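Local coordinates for protein fuculose-1-phosphate aldolase (Thermus thermophilus, PDB 2FK5) that belongs to the class II aldolase and adducin family, an alpha/beta protein built on a mixed beta sheet and assembled from several subunits, at residues F37-Q45 with P64-V72. Residues are numbered along the deposited sequence; the frame is centred on the assembly and turned at random.
With SO4 (sulfate ion), chain C.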
ATOM      1  N   PHE A  37      -8.944   2.032 -30.059  1.00 24.92           N
ATOM      2  CA  PHE A  37      -8.355   2.273 -28.741  1.00 27.27           C
ATOM      3  C   PHE A  37      -8.919   1.349 -27.652  1.00 23.99           C
ATOM      4  O   PHE A  37     -10.059   0.881 -27.731  1.00 26.59           O
ATOM      5  CB  PHE A  37      -8.488   3.762 -28.331  1.00 21.09           C
ATOM      6  CG  PHE A  37      -9.893   4.220 -28.096  1.00 23.54           C
ATOM      7  CD1 PHE A  37     -10.465   4.146 -26.831  1.00 22.96           C
ATOM      8  CD2 PHE A  37     -10.647   4.759 -29.140  1.00 24.13           C
ATOM      9  CE1 PHE A  37     -11.756   4.600 -26.599  1.00 26.55           C
ATOM     10  CE2 PHE A  37     -11.945   5.218 -28.917  1.00 24.43           C
ATOM     11  CZ  PHE A  37     -12.501   5.142 -27.649  1.00 28.80           C
ATOM     12  N   LEU A  38      -8.089   1.083 -26.648  1.00 23.58           N
ATOM     13  CA  LEU A  38      -8.431   0.226 -25.523  1.00 21.88           C
ATOM     14  C   LEU A  38      -8.687   1.162 -24.348  1.00 22.32           C
ATOM     15  O   LEU A  38      -7.833   1.960 -24.013  1.00 23.81           O
ATOM     16  CB  LEU A  38      -7.240  -0.693 -25.216  1.00 21.87           C
ATOM     17  CG  LEU A  38      -7.416  -1.783 -24.154  1.00 34.94           C
ATOM     18  CD1 LEU A  38      -8.507  -2.737 -24.590  1.00 32.19           C
ATOM     19  CD2 LEU A  38      -6.092  -2.538 -23.951  1.00 27.25           C
ATOM     20  N   ILE A  39      -9.849   1.052 -23.724  1.00 21.81           N
ATOM     21  CA  ILE A  39     -10.190   1.939 -22.626  1.00 25.26           C
ATOM     22  C   ILE A  39     -10.859   1.197 -21.480  1.00 28.33           C
ATOM     23  O   ILE A  39     -11.410   0.109 -21.664  1.00 28.15           O
ATOM     24  CB  ILE A  39     -11.133   3.064 -23.147  1.00 24.83           C
ATOM     25  CG1 ILE A  39     -11.370   4.131 -22.078  1.00 26.45           C
ATOM     26  CG2 ILE A  39     -12.461   2.461 -23.580  1.00 26.68           C
ATOM     27  CD1 ILE A  39     -12.066   5.371 -22.640  1.00 27.90           C
ATOM     28  N   THR A  40     -10.795   1.794 -20.290  1.00 28.33           N
ATOM     29  CA  THR A  40     -11.411   1.236 -19.100  1.00 26.53           C
ATOM     30  C   THR A  40     -12.933   1.278 -19.228  1.00 31.24           C
ATOM     31  O   THR A  40     -13.496   2.215 -19.808  1.00 28.17           O
ATOM     32  CB  THR A  40     -11.008   2.037 -17.837  1.00 27.99           C
ATOM     33  OG1 THR A  40     -11.253   3.431 -18.061  1.00 28.43           O
ATOM     34  CG2 THR A  40      -9.527   1.827 -17.517  1.00 23.25           C
ATOM     35  N   LYS A  41     -13.601   0.263 -18.690  1.00 25.70           N
ATOM     36  CA  LYS A  41     -15.059   0.209 -18.749  1.00 29.95           C
ATOM     37  C   LYS A  41     -15.699   1.194 -17.782  1.00 32.75           C
ATOM     38  O   LYS A  41     -15.049   1.714 -16.879  1.00 34.67           O
ATOM     39  CB  LYS A  41     -15.566  -1.198 -18.423  1.00 31.13           C
ATOM     40  CG  LYS A  41     -15.250  -2.246 -19.469  1.00 32.27           C
ATOM     41  CD  LYS A  41     -15.835  -3.594 -19.060  1.00 38.61           C
ATOM     42  CE  LYS A  41     -15.503  -4.665 -20.079  1.00 38.89           C
ATOM     43  NZ  LYS A  41     -16.010  -5.995 -19.648  1.00 42.86           N
ATOM     44  N   SER A  42     -16.990   1.434 -17.973  1.00 33.53           N
ATOM     45  CA  SER A  42     -17.728   2.351 -17.122  1.00 38.80           C
ATOM     46  C   SER A  42     -17.956   1.741 -15.742  1.00 39.14           C
ATOM     47  O   SER A  42     -18.131   0.530 -15.612  1.00 38.56           O
ATOM     48  CB  SER A  42     -19.077   2.681 -17.768  1.00 42.07           C
ATOM     49  OG  SER A  42     -19.732   3.730 -17.077  1.00 54.33           O
ATOM     50  N   GLY A  43     -17.925   2.586 -14.716  1.00 42.47           N
ATOM     51  CA  GLY A  43     -18.181   2.145 -13.353  1.00 42.60           C
ATOM     52  C   GLY A  43     -17.253   1.165 -12.657  1.00 42.92           C
ATOM     53  O   GLY A  43     -17.614   0.630 -11.610  1.00 48.93           O
ATOM     54  N   VAL A  44     -16.071   0.914 -13.208  1.00 38.20           N
ATOM     55  CA  VAL A  44     -15.147  -0.005 -12.558  1.00 40.85           C
ATOM     56  C   VAL A  44     -14.235   0.775 -11.609  1.00 38.15           C
ATOM     57  O   VAL A  44     -14.079   1.991 -11.743  1.00 41.01           O
ATOM     58  CB  VAL A  44     -14.269  -0.771 -13.587  1.00 42.67           C
ATOM     59  CG1 VAL A  44     -15.153  -1.577 -14.533  1.00 44.89           C
ATOM     60  CG2 VAL A  44     -13.394   0.204 -14.365  1.00 36.11           C
ATOM     61  N   GLN A  45     -13.660   0.072 -10.640  1.00 40.19           N
ATOM     62  CA  GLN A  45     -12.741   0.679  -9.681  1.00 41.00           C
ATOM     63  C   GLN A  45     -11.377   0.664 -10.373  1.00 30.46           C
ATOM     64  O   GLN A  45     -10.727  -0.377 -10.456  1.00 33.66           O
ATOM     65  CG  GLN A  45     -14.029  -0.383  -7.709  1.00 45.86           C
ATOM     66  CD  GLN A  45     -14.623   0.885  -7.111  1.00 56.16           C
ATOM     67  OE1 GLN A  45     -14.014   1.527  -6.252  1.00 47.57           O
ATOM     68  NE2 GLN A  45     -15.820   1.248  -7.562  1.00 55.23           N
ATOM     69  N   PRO A  64     -19.045   0.363 -28.146  1.00 36.76           N
ATOM     70  CA  PRO A  64     -19.505  -0.807 -27.396  1.00 40.34           C
ATOM     71  C   PRO A  64     -20.177  -0.438 -26.080  1.00 46.62           C
ATOM     72  O   PRO A  64     -19.782   0.522 -25.419  1.00 37.29           O
ATOM     73  CB  PRO A  64     -18.220  -1.597 -27.179  1.00 47.58           C
ATOM     74  CG  PRO A  64     -17.443  -1.296 -28.413  1.00 44.98           C
ATOM     75  CD  PRO A  64     -17.639   0.195 -28.554  1.00 38.06           C
ATOM     76  N   GLU A  65     -21.200  -1.193 -25.705  1.00 42.99           N
ATOM     77  CA  GLU A  65     -21.882  -0.922 -24.451  1.00 40.53           C
ATOM     78  C   GLU A  65     -20.913  -1.306 -23.337  1.00 37.74           C
ATOM     79  O   GLU A  65     -20.136  -2.255 -23.479  1.00 42.08           O
ATOM     80  N   GLY A  66     -20.950  -0.561 -22.241  1.00 38.05           N
ATOM     81  CA  GLY A  66     -20.069  -0.854 -21.127  1.00 36.49           C
ATOM     82  C   GLY A  66     -18.795  -0.035 -21.146  1.00 36.61           C
ATOM     83  O   GLY A  66     -18.069   0.006 -20.155  1.00 36.15           O
ATOM     84  N   ALA A  67     -18.515   0.625 -22.263  1.00 30.95           N
ATOM     85  CA  ALA A  67     -17.300   1.432 -22.355  1.00 34.35           C
ATOM     86  C   ALA A  67     -17.429   2.697 -21.516  1.00 33.19           C
ATOM     87  O   ALA A  67     -18.537   3.169 -21.264  1.00 35.68           O
ATOM     88  CB  ALA A  67     -17.018   1.791 -23.804  1.00 32.06           C
ATOM     89  N   SER A  68     -16.290   3.235 -21.081  1.00 31.84           N
ATOM     90  CA  SER A  68     -16.260   4.456 -20.281  1.00 31.37           C
ATOM     91  C   SER A  68     -17.215   5.489 -20.863  1.00 36.94           C
ATOM     92  O   SER A  68     -17.315   5.628 -22.077  1.00 33.81           O
ATOM     93  CB  SER A  68     -14.846   5.042 -20.266  1.00 31.36           C
ATOM     94  OG  SER A  68     -14.877   6.400 -19.860  1.00 31.30           O
ATOM     95  N   VAL A  69     -17.905   6.221 -19.996  1.00 34.99           N
ATOM     96  CA  VAL A  69     -18.846   7.241 -20.440  1.00 41.54           C
ATOM     97  C   VAL A  69     -18.139   8.363 -21.210  1.00 40.35           C
ATOM     98  O   VAL A  69     -18.780   9.112 -21.943  1.00 34.04           O
ATOM     99  CB  VAL A  69     -19.606   7.843 -19.235  1.00 44.14           C
ATOM    100  CG1 VAL A  69     -20.598   8.881 -19.707  1.00 54.57           C
ATOM    101  CG2 VAL A  69     -20.330   6.739 -18.479  1.00 51.52           C
ATOM    102  N   GLU A  70     -16.821   8.467 -21.046  1.00 34.28           N
ATOM    103  CA  GLU A  70     -16.035   9.494 -21.727  1.00 30.55           C
ATOM    104  C   GLU A  70     -15.424   8.975 -23.022  1.00 27.73           C
ATOM    105  O   GLU A  70     -14.602   9.647 -23.638  1.00 27.56           O
ATOM    106  CB  GLU A  70     -14.903   9.987 -20.816  1.00 38.71           C
ATOM    107  CG  GLU A  70     -15.364  10.481 -19.461  1.00 48.40           C
ATOM    108  CD  GLU A  70     -16.205  11.731 -19.560  1.00 54.32           C
ATOM    109  OE1 GLU A  70     -16.885  11.905 -20.592  1.00 51.91           O
ATOM    110  OE2 GLU A  70     -16.193  12.533 -18.603  1.00 57.54           O
ATOM    111  N   SER A  71     -15.822   7.781 -23.439  1.00 27.10           N
ATOM    112  CA  SER A  71     -15.258   7.203 -24.647  1.00 29.25           C
ATOM    113  C   SER A  71     -15.394   8.113 -25.859  1.00 25.06           C
ATOM    114  O   SER A  71     -14.530   8.107 -26.723  1.00 26.63           O
ATOM    115  CB  SER A  71     -15.890   5.841 -24.935  1.00 28.81           C
ATOM    116  OG  SER A  71     -15.476   4.891 -23.970  1.00 32.10           O
ATOM    117  N   VAL A  72     -16.459   8.908 -25.914  1.00 28.86           N
ATOM    118  CA  VAL A  72     -16.659   9.815 -27.046  1.00 31.89           C
ATOM    119  C   VAL A  72     -15.513  10.813 -27.122  1.00 30.09           C
ATOM    120  O   VAL A  72     -15.059  11.185 -28.203  1.00 23.35           O
ATOM    121  CB  VAL A  72     -17.963  10.641 -26.918  1.00 34.09           C
ATOM    122  CG1 VAL A  72     -18.558  10.874 -28.298  1.00 39.42           C
TER
HETATM  123  S   SO4 C1001     -16.402   6.079 -16.242  1.00 40.67           S
HETATM  124  O1  SO4 C1001     -15.154   6.069 -17.120  1.00 39.01           O
HETATM  125  O2  SO4 C1001     -17.589   5.773 -17.149  1.00 41.89           O
HETATM  126  O3  SO4 C1001     -16.291   5.001 -15.332  1.00 43.55           O
HETATM  127  O4  SO4 C1001     -16.565   7.438 -15.860  1.00 46.78           O
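Ser-42 and Ser-68 face a common sulfate ion where the loop after strand 36-40 meets the turn leading into helix 71-80, a corner of this AraD-like alpha/beta fold that holds the ion in the crystal. A single beta bridge, Lys-41 with Ala-67, joins the backbones. On one flank of it Ser-42 N donates a nearly straight bond to Gly-66 O, 2.8 Å away; on the other, Ser-68 N makes only a weak one to Thr-40 O. Both serine hydroxyls extend anti to their own backbone N (chi1 -171° in Ser-42, 162° in Ser-68), and this carries them to the anion: Ser-42 OG donates to sulfate O2 at 3.0 Å and Ser-68 OG to sulfate O1 at 2.8 Å. Val-69 N reaches O2 in an almost linear bond (178°), Gly-43 N holds O3, and Lys-46 NZ and Asn-28 ND2 also bond to the ion. The ion probably comes from the crystallisation liquor. Beside it, the CG2 branch of Val-69 lies 3.4 Å from Ser-42 OG. Farther along strand 36-40 the hydrophobic side chains of Ile-39 and Phe-37 pack against Ser-68 and Ser-71. Ile-39 extends its CG1-CD1 arm, with CD1 3.7 Å from Ser-68 CB and equally near Ser-71 OG, while the CZ corner of the Phe-37 ring approaches Ser-71 O obliquely; Tyr-78 and His-74 of the following helix also touch this ring. Ser-68 OG doubles as acceptor in an ST turn, taking the N-H of Glu-70, the N-cap residue. Ser-68 O is gripped twice by Ser-71, through N and through OG at 2.7 Å.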